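Putative platelet activating factor (Streptococcus pneumoniae, PDB 2HSJ) is of uncharacterised function but probably hydrolyses ester bonds of lipid or other acyl substrates, like other GDSL/SGNH hydrolases. Local coordinates at residues D[35-40]-D[56-61]; D[29-34]-D[80-85]; D[136-141]-D[186-191]; D[131-136]-D[173-178]; D[15-20]-D[66-71]. One frame throughout, in Å; residues are numbered along the deposited sequence. Where two conformers were deposited one is given.

Contact 1. Residues D[35-40]-D[56-61]; sequences PNILFI and TSKTIV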
# COMPACT_ATOMS: atom_id res chain seq x y z
N PRO D 35 3.51 -2.88 -7.50
CA PRO D 35 4.25 -1.79 -8.13
C PRO D 35 3.34 -0.89 -8.94
O PRO D 35 2.59 -1.37 -9.77
CB PRO D 35 5.25 -2.49 -9.05
CG PRO D 35 4.93 -3.94 -9.01
CD PRO D 35 3.90 -4.22 -7.99
N ASN D 36 3.40 0.40 -8.67
CA ASN D 36 2.75 1.37 -9.54
C ASN D 36 3.67 1.70 -10.70
O ASN D 36 3.22 1.88 -11.85
CB ASN D 36 2.36 2.62 -8.73
CG ASN D 36 1.70 3.68 -9.60
OD1 ASN D 36 2.36 4.64 -10.01
ND2 ASN D 36 0.40 3.49 -9.91
N ILE D 37 4.97 1.78 -10.40
CA ILE D 37 6.00 2.03 -11.40
C ILE D 37 7.05 0.93 -11.21
O ILE D 37 7.45 0.63 -10.06
CB ILE D 37 6.68 3.42 -11.17
CG1 ILE D 37 5.62 4.53 -10.98
CG2 ILE D 37 7.75 3.71 -12.22
CD1 ILE D 37 4.90 4.96 -12.18
N LEU D 38 7.46 0.30 -12.31
CA LEU D 38 8.64 -0.56 -12.30
C LEU D 38 9.78 0.19 -12.95
O LEU D 38 9.63 0.67 -14.09
CB LEU D 38 8.37 -1.84 -13.09
CG LEU D 38 7.44 -2.85 -12.41
CD1 LEU D 38 6.87 -3.84 -13.41
CD2 LEU D 38 8.15 -3.67 -11.31
N PHE D 39 10.93 0.31 -12.27
CA PHE D 39 12.13 0.87 -12.89
C PHE D 39 12.98 -0.30 -13.33
O PHE D 39 13.36 -1.14 -12.50
CB PHE D 39 12.92 1.74 -11.89
CG PHE D 39 12.67 3.22 -12.03
CD1 PHE D 39 11.43 3.76 -11.70
CD2 PHE D 39 13.67 4.08 -12.48
CE1 PHE D 39 11.19 5.13 -11.80
CE2 PHE D 39 13.42 5.45 -12.62
CZ PHE D 39 12.19 5.96 -12.27
N ILE D 40 13.24 -0.38 -14.63
CA ILE D 40 14.00 -1.49 -15.21
C ILE D 40 15.22 -0.93 -15.94
O ILE D 40 15.16 0.12 -16.59
CB ILE D 40 13.10 -2.30 -16.22
CG1 ILE D 40 11.89 -2.88 -15.48
CG2 ILE D 40 13.90 -3.38 -16.95
CD1 ILE D 40 10.91 -3.54 -16.42
N THR D 56 7.66 7.61 -0.77
CA THR D 56 7.01 6.31 -0.68
C THR D 56 5.53 6.36 -1.03
O THR D 56 4.83 5.31 -1.04
CB THR D 56 7.11 5.72 0.74
OG1 THR D 56 6.42 6.56 1.65
CG2 THR D 56 8.58 5.57 1.18
N SER D 57 5.02 7.55 -1.34
CA SER D 57 3.56 7.64 -1.57
C SER D 57 3.17 6.90 -2.84
O SER D 57 2.08 6.31 -2.91
CB SER D 57 3.06 9.09 -1.54
OG SER D 57 3.26 9.65 -0.25
N LYS D 58 4.05 6.93 -3.83
CA LYS D 58 3.88 6.19 -5.08
C LYS D 58 4.87 5.03 -4.98
O LYS D 58 6.08 5.26 -4.77
CB LYS D 58 4.25 7.10 -6.26
CG LYS D 58 4.14 6.45 -7.62
CD LYS D 58 4.31 7.49 -8.73
CE LYS D 58 3.05 8.27 -9.01
NZ LYS D 58 2.20 7.58 -10.03
N THR D 59 4.38 3.81 -5.17
CA THR D 59 5.23 2.63 -5.03
C THR D 59 6.00 2.34 -6.30
O THR D 59 5.43 1.91 -7.32
CB THR D 59 4.44 1.37 -4.63
OG1 THR D 59 3.70 1.67 -3.44
CG2 THR D 59 5.36 0.20 -4.35
N ILE D 60 7.31 2.57 -6.21
CA ILE D 60 8.23 2.38 -7.32
C ILE D 60 9.14 1.23 -6.91
O ILE D 60 9.74 1.25 -5.84
CB ILE D 60 9.12 3.64 -7.54
CG1 ILE D 60 8.19 4.86 -7.67
CG2 ILE D 60 10.05 3.42 -8.77
CD1 ILE D 60 8.91 6.24 -7.88
N VAL D 61 9.19 0.22 -7.76
CA VAL D 61 9.97 -0.98 -7.46
C VAL D 61 11.17 -1.10 -8.38
O VAL D 61 11.07 -0.91 -9.60
CB VAL D 61 9.06 -2.27 -7.52
CG1 VAL D 61 9.85 -3.56 -7.39
CG2 VAL D 61 8.00 -2.24 -6.43

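Contact 2. Residues D[29-34]-D[80-85]; sequences HISVVE and HLYGGA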
# COMPACT_ATOMS: atom_id res chain seq x y z
N HIS D 29 6.88 -13.20 -7.11
CA HIS D 29 5.77 -14.06 -6.65
C HIS D 29 5.31 -13.76 -5.23
O HIS D 29 4.13 -13.91 -4.91
CB HIS D 29 6.17 -15.52 -6.69
CG HIS D 29 6.27 -16.08 -8.07
ND1 HIS D 29 5.17 -16.25 -8.89
CD2 HIS D 29 7.33 -16.54 -8.77
CE1 HIS D 29 5.56 -16.77 -10.04
NE2 HIS D 29 6.86 -16.96 -9.99
N ILE D 30 6.26 -13.37 -4.38
CA ILE D 30 5.91 -13.22 -2.96
C ILE D 30 5.90 -11.76 -2.47
O ILE D 30 5.57 -11.51 -1.32
CB ILE D 30 6.81 -14.08 -2.03
CG1 ILE D 30 8.26 -13.56 -1.94
CG2 ILE D 30 6.74 -15.58 -2.44
CD1 ILE D 30 9.03 -14.15 -0.74
N SER D 31 6.22 -10.83 -3.35
CA SER D 31 6.18 -9.42 -2.91
C SER D 31 4.83 -9.04 -2.27
O SER D 31 3.76 -9.45 -2.77
CB SER D 31 6.43 -8.51 -4.09
OG SER D 31 6.20 -7.16 -3.71
N VAL D 32 4.89 -8.21 -1.23
CA VAL D 32 3.67 -7.76 -0.56
C VAL D 32 3.20 -6.39 -1.08
O VAL D 32 2.20 -5.86 -0.58
CB VAL D 32 3.79 -7.75 0.99
CG1 VAL D 32 4.20 -9.10 1.48
CG2 VAL D 32 4.75 -6.65 1.47
N VAL D 33 3.91 -5.81 -2.05
CA VAL D 33 3.49 -4.52 -2.59
C VAL D 33 3.03 -4.69 -4.04
O VAL D 33 3.42 -5.63 -4.73
CB VAL D 33 4.60 -3.44 -2.50
CG1 VAL D 33 5.00 -3.25 -1.05
CG2 VAL D 33 5.82 -3.82 -3.35
N GLU D 34 2.22 -3.73 -4.49
CA GLU D 34 1.82 -3.65 -5.89
C GLU D 34 2.63 -2.54 -6.54
O GLU D 34 2.49 -1.37 -6.16
CB GLU D 34 0.33 -3.32 -5.97
CG GLU D 34 -0.55 -4.54 -5.68
CD GLU D 34 -0.62 -5.53 -6.84
OE1 GLU D 34 0.07 -5.34 -7.86
OE2 GLU D 34 -1.37 -6.53 -6.71
N HIS D 80 11.73 -9.09 -14.62
CA HIS D 80 11.64 -7.64 -14.36
C HIS D 80 10.23 -7.15 -14.29
O HIS D 80 10.02 -5.95 -14.07
CB HIS D 80 12.43 -6.88 -15.42
CG HIS D 80 13.87 -7.28 -15.45
ND1 HIS D 80 14.84 -6.62 -14.73
CD2 HIS D 80 14.48 -8.32 -16.06
CE1 HIS D 80 16.01 -7.22 -14.93
NE2 HIS D 80 15.81 -8.27 -15.70
N LEU D 81 9.26 -8.06 -14.45
CA LEU D 81 7.84 -7.65 -14.56
C LEU D 81 6.96 -8.43 -13.59
O LEU D 81 6.95 -9.68 -13.62
CB LEU D 81 7.34 -7.88 -15.98
CG LEU D 81 8.04 -7.10 -17.11
CD1 LEU D 81 7.60 -7.62 -18.49
CD2 LEU D 81 7.74 -5.62 -16.99
N TYR D 82 6.21 -7.70 -12.76
CA TYR D 82 5.12 -8.29 -11.98
C TYR D 82 4.16 -7.20 -11.58
O TYR D 82 4.47 -6.00 -11.73
CB TYR D 82 5.62 -9.04 -10.76
CG TYR D 82 5.98 -8.19 -9.55
CD1 TYR D 82 5.11 -8.08 -8.46
CD2 TYR D 82 7.22 -7.53 -9.48
CE1 TYR D 82 5.44 -7.35 -7.33
CE2 TYR D 82 7.55 -6.77 -8.35
CZ TYR D 82 6.65 -6.67 -7.28
OH TYR D 82 6.97 -5.96 -6.13
N GLY D 83 3.00 -7.63 -11.09
CA GLY D 83 2.01 -6.73 -10.53
C GLY D 83 0.70 -6.76 -11.26
O GLY D 83 0.64 -7.05 -12.46
N GLY D 84 -0.35 -6.42 -10.53
CA GLY D 84 -1.68 -6.36 -11.10
C GLY D 84 -2.15 -4.98 -11.53
O GLY D 84 -3.28 -4.86 -12.05
N ALA D 85 -1.33 -3.95 -11.27
CA ALA D 85 -1.75 -2.57 -11.56
C ALA D 85 -0.55 -1.68 -11.90
O ALA D 85 -0.32 -0.62 -11.29
CB ALA D 85 -2.50 -2.01 -10.37
O HOH W 1 1.08 -3.64 -9.82

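Contact 3. Residues D[136-141]-D[186-191]; sequences NEREEY and LKKEYT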
# COMPACT_ATOMS: atom_id res chain seq x y z
N ASN D 136 31.12 11.74 -18.53
CA ASN D 136 32.11 12.80 -18.40
C ASN D 136 33.37 12.34 -19.08
O ASN D 136 33.91 11.28 -18.76
CB ASN D 136 32.32 13.18 -16.93
CG ASN D 136 33.17 14.43 -16.78
OD1 ASN D 136 34.34 14.43 -17.14
ND2 ASN D 136 32.58 15.52 -16.27
N GLU D 137 33.84 13.15 -20.04
CA GLU D 137 34.94 12.75 -20.92
C GLU D 137 36.31 13.19 -20.39
O GLU D 137 37.32 13.02 -21.09
CB GLU D 137 34.68 13.23 -22.37
CG GLU D 137 33.54 12.46 -23.07
CD GLU D 137 33.21 12.97 -24.48
OE1 GLU D 137 33.86 13.94 -24.92
OE2 GLU D 137 32.33 12.39 -25.15
N ARG D 138 36.38 13.74 -19.17
CA ARG D 138 37.67 14.15 -18.58
C ARG D 138 38.58 12.94 -18.49
O ARG D 138 38.13 11.83 -18.25
CB ARG D 138 37.49 14.78 -17.20
CG ARG D 138 36.96 16.23 -17.21
CD ARG D 138 36.61 16.73 -15.79
NE ARG D 138 37.76 16.74 -14.88
CZ ARG D 138 38.66 17.72 -14.78
NH1 ARG D 138 38.57 18.81 -15.55
NH2 ARG D 138 39.66 17.61 -13.91
N GLU D 139 39.89 13.17 -18.68
CA GLU D 139 40.86 12.08 -18.66
C GLU D 139 40.79 11.19 -17.39
O GLU D 139 40.95 9.96 -17.47
CB GLU D 139 42.28 12.63 -18.85
CG GLU D 139 43.31 11.55 -19.16
CD GLU D 139 44.77 12.01 -18.99
OE1 GLU D 139 45.05 13.24 -19.00
OE2 GLU D 139 45.64 11.12 -18.86
N GLU D 140 40.53 11.81 -16.24
CA GLU D 140 40.50 11.08 -14.96
C GLU D 140 39.43 10.00 -14.87
O GLU D 140 39.49 9.14 -13.99
CB GLU D 140 40.33 12.06 -13.80
CG GLU D 140 39.02 12.85 -13.81
CD GLU D 140 38.85 13.72 -12.58
OE1 GLU D 140 39.11 13.23 -11.46
OE2 GLU D 140 38.45 14.89 -12.74
N TYR D 141 38.43 10.04 -15.76
CA TYR D 141 37.31 9.10 -15.72
C TYR D 141 37.35 8.05 -16.81
O TYR D 141 36.39 7.29 -16.97
CB TYR D 141 35.99 9.86 -15.85
CG TYR D 141 35.70 10.86 -14.77
CD1 TYR D 141 35.75 10.50 -13.43
CD2 TYR D 141 35.31 12.15 -15.09
CE1 TYR D 141 35.45 11.44 -12.43
CE2 TYR D 141 35.01 13.08 -14.12
CZ TYR D 141 35.08 12.72 -12.79
OH TYR D 141 34.77 13.65 -11.82
N LEU D 186 28.51 14.99 -18.71
CA LEU D 186 27.90 14.73 -17.42
C LEU D 186 28.60 15.60 -16.36
O LEU D 186 29.81 15.52 -16.20
CB LEU D 186 28.08 13.26 -17.04
CG LEU D 186 27.57 12.77 -15.69
CD1 LEU D 186 26.08 12.98 -15.58
CD2 LEU D 186 27.91 11.30 -15.59
N LYS D 187 27.82 16.42 -15.63
CA LYS D 187 28.41 17.37 -14.66
C LYS D 187 29.30 16.66 -13.67
O LYS D 187 28.93 15.59 -13.15
CB LYS D 187 27.33 18.16 -13.89
CG LYS D 187 26.50 19.12 -14.74
CD LYS D 187 25.45 19.91 -13.95
CE LYS D 187 26.00 20.48 -12.64
NZ LYS D 187 25.06 21.49 -11.98
N LYS D 188 30.46 17.26 -13.38
CA LYS D 188 31.36 16.65 -12.42
C LYS D 188 30.64 16.33 -11.10
O LYS D 188 30.80 15.23 -10.54
CB LYS D 188 32.61 17.52 -12.20
CG LYS D 188 33.72 16.78 -11.45
CD LYS D 188 35.10 17.18 -11.93
CE LYS D 188 36.17 16.68 -11.00
NZ LYS D 188 36.24 17.55 -9.79
N GLU D 189 29.82 17.26 -10.60
CA GLU D 189 29.15 17.02 -9.33
C GLU D 189 28.14 15.88 -9.38
O GLU D 189 27.78 15.37 -8.34
CB GLU D 189 28.46 18.26 -8.77
CG GLU D 189 27.32 18.76 -9.56
CD GLU D 189 26.35 19.62 -8.73
OE1 GLU D 189 25.98 19.21 -7.59
OE2 GLU D 189 25.98 20.70 -9.22
N TYR D 190 27.71 15.51 -10.58
CA TYR D 190 26.65 14.50 -10.76
C TYR D 190 27.20 13.09 -10.92
O TYR D 190 26.41 12.16 -11.05
CB TYR D 190 25.79 14.87 -11.99
CG TYR D 190 24.88 16.07 -11.84
CD1 TYR D 190 24.71 16.71 -10.62
CD2 TYR D 190 24.21 16.58 -12.95
CE1 TYR D 190 23.87 17.81 -10.50
CE2 TYR D 190 23.37 17.64 -12.84
CZ TYR D 190 23.21 18.27 -11.62
OH TYR D 190 22.35 19.35 -11.58
N THR D 191 28.52 12.95 -10.92
CA THR D 191 29.15 11.65 -11.19
C THR D 191 30.14 11.20 -10.11
O THR D 191 30.77 12.03 -9.45
CB THR D 191 29.80 11.62 -12.60
OG1 THR D 191 30.13 10.27 -12.94
CG2 THR D 191 31.06 12.46 -12.66
O HOH W 2 33.24 13.45 -9.56

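Contact 4. Residues D[131-136]-D[173-178]; sequences SILPVN and VPVFDC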
# COMPACT_ATOMS: atom_id res chain seq x y z
N SER D 131 16.26 8.69 -22.22
CA SER D 131 17.51 8.90 -22.92
C SER D 131 18.65 8.23 -22.14
O SER D 131 18.71 8.33 -20.92
CB SER D 131 17.77 10.40 -23.01
OG SER D 131 17.87 10.95 -21.72
N ILE D 132 19.57 7.58 -22.85
CA ILE D 132 20.84 7.18 -22.23
C ILE D 132 21.53 8.43 -21.67
O ILE D 132 21.57 9.48 -22.31
CB ILE D 132 21.74 6.48 -23.27
CG1 ILE D 132 21.03 5.23 -23.83
CG2 ILE D 132 23.13 6.19 -22.70
CD1 ILE D 132 21.69 4.63 -25.08
N LEU D 133 22.08 8.31 -20.47
CA LEU D 133 22.64 9.49 -19.81
C LEU D 133 24.01 9.86 -20.37
O LEU D 133 24.71 9.00 -20.93
CB LEU D 133 22.74 9.25 -18.30
CG LEU D 133 21.51 8.68 -17.60
CD1 LEU D 133 21.73 8.66 -16.09
CD2 LEU D 133 20.31 9.49 -17.93
N PRO D 134 24.44 11.13 -20.21
CA PRO D 134 25.78 11.54 -20.66
C PRO D 134 26.87 10.94 -19.77
O PRO D 134 26.60 10.50 -18.64
CB PRO D 134 25.78 13.07 -20.51
CG PRO D 134 24.72 13.32 -19.43
CD PRO D 134 23.70 12.22 -19.55
N VAL D 135 28.08 10.92 -20.30
CA VAL D 135 29.27 10.58 -19.56
C VAL D 135 30.13 11.83 -19.42
O VAL D 135 29.92 12.84 -20.11
CB VAL D 135 30.06 9.45 -20.25
CG1 VAL D 135 29.23 8.19 -20.24
CG2 VAL D 135 30.48 9.85 -21.69
N ASN D 136 31.12 11.74 -18.53
CA ASN D 136 32.11 12.80 -18.40
C ASN D 136 33.37 12.34 -19.08
O ASN D 136 33.91 11.28 -18.76
CB ASN D 136 32.32 13.18 -16.93
CG ASN D 136 33.17 14.43 -16.78
OD1 ASN D 136 34.34 14.43 -17.14
ND2 ASN D 136 32.58 15.52 -16.27
N VAL D 173 11.86 10.01 -22.86
CA VAL D 173 12.05 10.92 -21.74
C VAL D 173 13.44 11.55 -21.86
O VAL D 173 14.43 10.92 -21.55
CB VAL D 173 11.85 10.22 -20.35
CG1 VAL D 173 12.00 11.24 -19.22
CG2 VAL D 173 10.49 9.49 -20.27
N PRO D 174 13.51 12.81 -22.33
CA PRO D 174 14.81 13.45 -22.57
C PRO D 174 15.39 13.97 -21.27
O PRO D 174 14.98 15.03 -20.77
CB PRO D 174 14.45 14.59 -23.54
CG PRO D 174 13.02 14.93 -23.22
CD PRO D 174 12.37 13.69 -22.68
N VAL D 175 16.25 13.17 -20.65
CA VAL D 175 16.90 13.58 -19.40
C VAL D 175 18.39 13.88 -19.60
O VAL D 175 19.03 14.44 -18.71
CB VAL D 175 16.72 12.56 -18.24
CG1 VAL D 175 15.28 12.48 -17.80
CG2 VAL D 175 17.21 11.18 -18.61
N PHE D 176 18.95 13.49 -20.76
CA PHE D 176 20.35 13.73 -21.08
C PHE D 176 20.75 15.18 -20.78
O PHE D 176 21.70 15.43 -20.03
CB PHE D 176 20.60 13.37 -22.55
CG PHE D 176 22.00 13.61 -23.03
CD1 PHE D 176 22.89 12.55 -23.14
CD2 PHE D 176 22.42 14.89 -23.39
CE1 PHE D 176 24.19 12.76 -23.60
CE2 PHE D 176 23.73 15.11 -23.84
CZ PHE D 176 24.61 14.05 -23.94
N ASP D 177 20.01 16.13 -21.34
CA ASP D 177 20.42 17.53 -21.24
C ASP D 177 20.38 18.05 -19.80
O ASP D 177 21.16 18.94 -19.43
CB ASP D 177 19.58 18.41 -22.17
CG ASP D 177 19.85 18.14 -23.66
OD1 ASP D 177 20.97 17.70 -24.03
OD2 ASP D 177 18.96 18.42 -24.49
N CYS D 178 19.49 17.48 -18.98
CA CYS D 178 19.39 17.86 -17.56
C CYS D 178 20.63 17.53 -16.74
O CYS D 178 20.85 18.13 -15.69
CB CYS D 178 18.19 17.21 -16.89
SG CYS D 178 16.61 17.86 -17.53

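Contact 5. Residues D[15-20]-D[66-71]; sequences KEQEKI and RGYQTG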
# COMPACT_ATOMS: atom_id res chain seq x y z
N LYS D 15 27.78 -14.14 -12.81
CA LYS D 15 27.15 -14.81 -11.66
C LYS D 15 26.37 -13.85 -10.76
O LYS D 15 25.33 -14.23 -10.21
CB LYS D 15 28.13 -15.64 -10.84
CG LYS D 15 27.44 -16.85 -10.19
CD LYS D 15 28.32 -17.56 -9.19
CE LYS D 15 27.94 -19.02 -9.08
NZ LYS D 15 28.63 -19.84 -10.12
N GLU D 16 26.85 -12.61 -10.61
CA GLU D 16 26.06 -11.62 -9.87
C GLU D 16 24.73 -11.32 -10.59
O GLU D 16 23.67 -11.26 -9.95
CB GLU D 16 26.84 -10.33 -9.64
CG GLU D 16 28.01 -10.46 -8.68
CD GLU D 16 27.58 -10.96 -7.32
OE1 GLU D 16 26.95 -10.20 -6.56
OE2 GLU D 16 27.89 -12.13 -6.99
N GLN D 17 24.76 -11.18 -11.91
CA GLN D 17 23.53 -10.92 -12.65
C GLN D 17 22.53 -12.07 -12.52
O GLN D 17 21.34 -11.85 -12.29
CB GLN D 17 23.82 -10.65 -14.13
CG GLN D 17 24.62 -9.37 -14.37
CD GLN D 17 25.00 -9.22 -15.84
OE1 GLN D 17 25.27 -10.22 -16.51
NE2 GLN D 17 25.07 -8.00 -16.33
N GLU D 18 23.03 -13.31 -12.64
CA GLU D 18 22.20 -14.49 -12.49
C GLU D 18 21.60 -14.58 -11.07
O GLU D 18 20.42 -14.90 -10.92
CB GLU D 18 23.04 -15.74 -12.78
CG GLU D 18 22.30 -17.05 -12.61
CD GLU D 18 23.19 -18.27 -12.80
OE1 GLU D 18 24.12 -18.20 -13.66
OE2 GLU D 18 22.97 -19.28 -12.09
N LYS D 19 22.40 -14.25 -10.05
CA LYS D 19 21.88 -14.23 -8.67
C LYS D 19 20.75 -13.20 -8.51
O LYS D 19 19.77 -13.45 -7.82
CB LYS D 19 23.00 -13.93 -7.68
CG LYS D 19 23.92 -15.12 -7.46
CD LYS D 19 25.28 -14.71 -6.85
CE LYS D 19 25.14 -13.94 -5.54
NZ LYS D 19 26.49 -13.55 -4.97
N ILE D 20 20.93 -12.04 -9.13
CA ILE D 20 19.89 -11.01 -9.00
C ILE D 20 18.64 -11.40 -9.78
O ILE D 20 17.53 -11.21 -9.29
CB ILE D 20 20.39 -9.62 -9.39
CG1 ILE D 20 21.51 -9.21 -8.42
CG2 ILE D 20 19.24 -8.62 -9.37
CD1 ILE D 20 22.40 -8.06 -8.93
N ARG D 66 23.06 -4.45 -12.45
CA ARG D 66 24.36 -3.93 -12.88
C ARG D 66 24.84 -4.63 -14.15
O ARG D 66 24.61 -5.82 -14.36
CB ARG D 66 25.39 -4.13 -11.78
CG ARG D 66 25.72 -5.64 -11.56
CD ARG D 66 26.33 -5.94 -10.25
NE ARG D 66 25.38 -5.78 -9.16
CZ ARG D 66 25.65 -6.13 -7.92
NH1 ARG D 66 26.83 -6.69 -7.65
NH2 ARG D 66 24.76 -5.94 -6.97
N GLY D 67 25.47 -3.84 -15.01
CA GLY D 67 26.08 -4.36 -16.21
C GLY D 67 25.10 -4.77 -17.31
O GLY D 67 25.53 -5.35 -18.32
N TYR D 68 23.81 -4.47 -17.15
CA TYR D 68 22.82 -5.02 -18.09
C TYR D 68 22.93 -4.33 -19.44
O TYR D 68 23.32 -3.17 -19.52
CB TYR D 68 21.41 -4.80 -17.57
CG TYR D 68 20.56 -6.05 -17.41
CD1 TYR D 68 21.13 -7.30 -17.08
CD2 TYR D 68 19.16 -5.96 -17.50
CE1 TYR D 68 20.29 -8.42 -16.87
CE2 TYR D 68 18.35 -7.05 -17.28
CZ TYR D 68 18.91 -8.26 -16.96
OH TYR D 68 18.10 -9.33 -16.75
N GLN D 69 22.58 -5.08 -20.46
CA GLN D 69 22.53 -4.62 -21.84
C GLN D 69 21.17 -5.00 -22.37
O GLN D 69 20.52 -5.87 -21.81
CB GLN D 69 23.58 -5.31 -22.69
CG GLN D 69 25.00 -5.02 -22.28
CD GLN D 69 25.98 -5.92 -23.02
OE1 GLN D 69 26.76 -6.63 -22.40
NE2 GLN D 69 25.93 -5.90 -24.33
N THR D 70 20.78 -4.40 -23.49
CA THR D 70 19.44 -4.64 -24.05
C THR D 70 19.18 -6.12 -24.33
O THR D 70 18.10 -6.63 -24.11
CB THR D 70 19.16 -3.80 -25.34
OG1 THR D 70 20.05 -4.21 -26.39
CG2 THR D 70 19.29 -2.26 -25.05
N GLY D 71 20.18 -6.83 -24.85
CA GLY D 71 19.99 -8.26 -25.14
C GLY D 71 19.74 -9.12 -23.91
O GLY D 71 18.93 -10.05 -23.96

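Contact 1. Residues D[35-40]-D[56-61]
Strands 37-41 and 60-64 run parallel at one margin of the five-stranded sheet, and residues Ile37 and Leu38 pair there with Ile60 and Val61. The register begins just before the strands, where Thr59 O takes two backbone donors, Asn36 N at 2.9 Å and Ile37 N at 3.1 Å. Ile37 O then accepts from Val61 N (2.9 Å), and Val61 O receives Phe39 N. Side chains alternate between the faces. On one face Ile37 and Ile60 run alongside one another from neighbouring strands, and in the conformer given Ile60 CG2 lies against Phe39 CD1. Leu50 and Phe54 of helix 50-54 pack on Ile60. On the other face Leu38 CD2 rests on Val61 CB, while Val61 CG2 meets Pro35 CB at 3.8 Å; branched aliphatic residues suit strands packed beneath helices and loops. Lys58 brings a charge to this largely apolar contact. Two turns, about CG-CD (chi3 -81°) and CD-CE (chi4 -88°), place CE and then NZ, which donates to Asn36 OD1 at 2.9 Å, tilted from the amide carbonyl plane. The same ammonium also bonds Leu213 O and forms a salt bridge with Asp87 of the second subunit, so a buried charge is paired across the interface. Parallel pairing with helical cover is typical of the three-layered alpha/beta/alpha fold of SGNH hydrolases.

Contact 2. Residues D[29-34]-D[80-85]
Chi1 of 172° sets Ser31 OG anti to its backbone N, and chi1 of 79° places Tyr82 CG between its own N and carbonyl carbon; the two hydroxyls, Ser31 OG and Tyr82 OH, meet at 2.8 Å, with either able to donate. Ser31 follows the end of helix 3-30 and forms an ST turn, its OG accepting from Val33 N at 3.1 Å. A small hydroxyl residue fits here because one oxygen can fasten both the turn and the tyrosine. Ser31 CB also comes to 3.6 Å from Tyr82 CE1. Val61 and Pro35 pack on the tyrosine, and Glu52 of the third subunit bonds its hydroxyl weakly. Farther along, the Glu34 carboxylate grips the loop before strand 88-92. The backbone of Gly83, with phi 119°, suits a residue lacking CB. Glu34 OE1 accepts from Gly84 N at 2.9 Å on its syn side, and a water links the same oxygen to Ala85 N, 2.8 Å from each.

Contact 3. Residues D[136-141]-D[186-191]
The backbones approach where Asn136 faces Leu186, CA to CA 4.7 Å, before each segment enters a short 3-10 turn, 139-141 and 188-190. Asn136 uses both ends of its amide, one across the junction and one within its own loop. With CG anti to the backbone N (chi1 -171°), ND2 donates to Leu186 O at 2.8 Å, the acceptor lying close to the amide plane. OD1 accepts from Arg138 N at 3.0 Å, closing an Asx turn, so asparagine can fix its own loop and hold the neighbouring one. These are loops of the SGNH-hydrolase fold, one following strand 126-130 and the other preceding helix 199-209. Farther along, Lys188 crosses the Tyr141 side chain at about a right angle, its CG 3.3 Å from Tyr141 OH, and its long aliphatic part also passes Arg138. Glu140 CG lies over the centre of one Tyr141 ring face. The Glu140 carboxylate is gripped side-on by Arg138, whose NE and NH2 both donate to OE2, NE at 2.9 Å. Lys188 CE approaches that oxygen, but NZ remains 4.5 Å from Glu140 OE2, beyond a salt bridge. Tyr141 and Thr191 reach tip to tip, and a water 2.7 Å from Tyr141 OH donates to Thr191 O at 2.9 Å.

Contact 4. Residues D[131-136]-D[173-178]
Ser131 OG accepts from two successive backbone amides, Val175 N and Phe176 N, each 2.9 Å away, the Val175 bond being the straighter (149° against 133°). The oxygen lies between its own backbone N and carbonyl carbon (chi1 61°), which turns it toward the amides leading into helix 176-179. Ser131 N in turn donates to Val173 O at 3.0 Å, joining the loop that leaves strand 126-130 to the end of strand 170-173 in this SGNH-hydrolase fold. Close by, Val175 CG2 packs on Leu133 CD2 at 3.6 Å. Pro134 lies over one face of the Phe176 ring, a CH-pi contact with CB 4.0 Å from the ring centroid, while Ile132 O sits at the ring edge, 3.4 Å from Phe176 CD1. The compact proline ring, with C-H groups turned to the pi face, suits an aromatic, and Ile153 of helix 150-164 also touches the phenylalanine. In this buried setting, a neutral hydroxyl satisfies two amides without bringing in a charge.

Contact 5. Residues D[15-20]-D[66-71]
Gln17 and Arg66 make the close part of this contact between the long N-terminal helix 3-30 and the loop entering helix 70-75. The glutamine chain is extended beyond CG (chi2 174°), and NE2 donates to Arg66 O at 3.0 Å. The bond is straight, 170° at the hydrogen, and lies in the carbonyl plane on a lone pair. Glutamine suits this buried place because its amide reaches the loop and satisfies a backbone oxygen without a charge. The same NE2 stands at the edge of the Tyr68 ring, 4.1 Å from CD1; His80 and Gln21 hold the tyrosine hydroxyl. Gly67, with positive phi (73°) and no side chain, leaves its backbone close to the Gln17 amide. Ile20 belongs to the packed side too, its CD1 over one face of the Arg66 guanidinium, 3.7 Å from NH2.

The pairing of Glu16 with Arg66 is looser. Glu16 OE1 stands 3.7 Å from Arg66 NH1, a long salt bridge: the oxygen is well out of the guanidinium plane and no N-H points at it. The carboxylate's other oxygen, OE2, is bound more closely by Lys19 NZ at 2.8 Å, while Glu46 is the stronger partner of Arg66. A charge network beside one buried side-chain-to-backbone hydrogen bond docks this N-terminal helix on the loop between strand 60-64 and helix 70-75 in the SGNH-hydrolase fold.

How the contacts relate
Contacts 1 and 2 adjoin, their centres about 10 Å apart: Pro35 CG lies 3.4 Å from Tyr82 O, and both contacts reach the third subunit. Contact 2 is tied to contact 5 through His80 NE2 and Tyr68 OH, 2.7 Å apart and probably hydrogen-bonded, and both draw on helix 3-30, with contact 1 nested inside the chain loop that each closes. Contacts 3 and 4 share Asn136 and form a second group, where Leu186 N probably bonds Val135 O at 2.9 Å. A magnesium ion lies about 8 Å from the side chain of Lys58 in contact 1, and one is likewise about 8 Å from that of Val173 in contact 4.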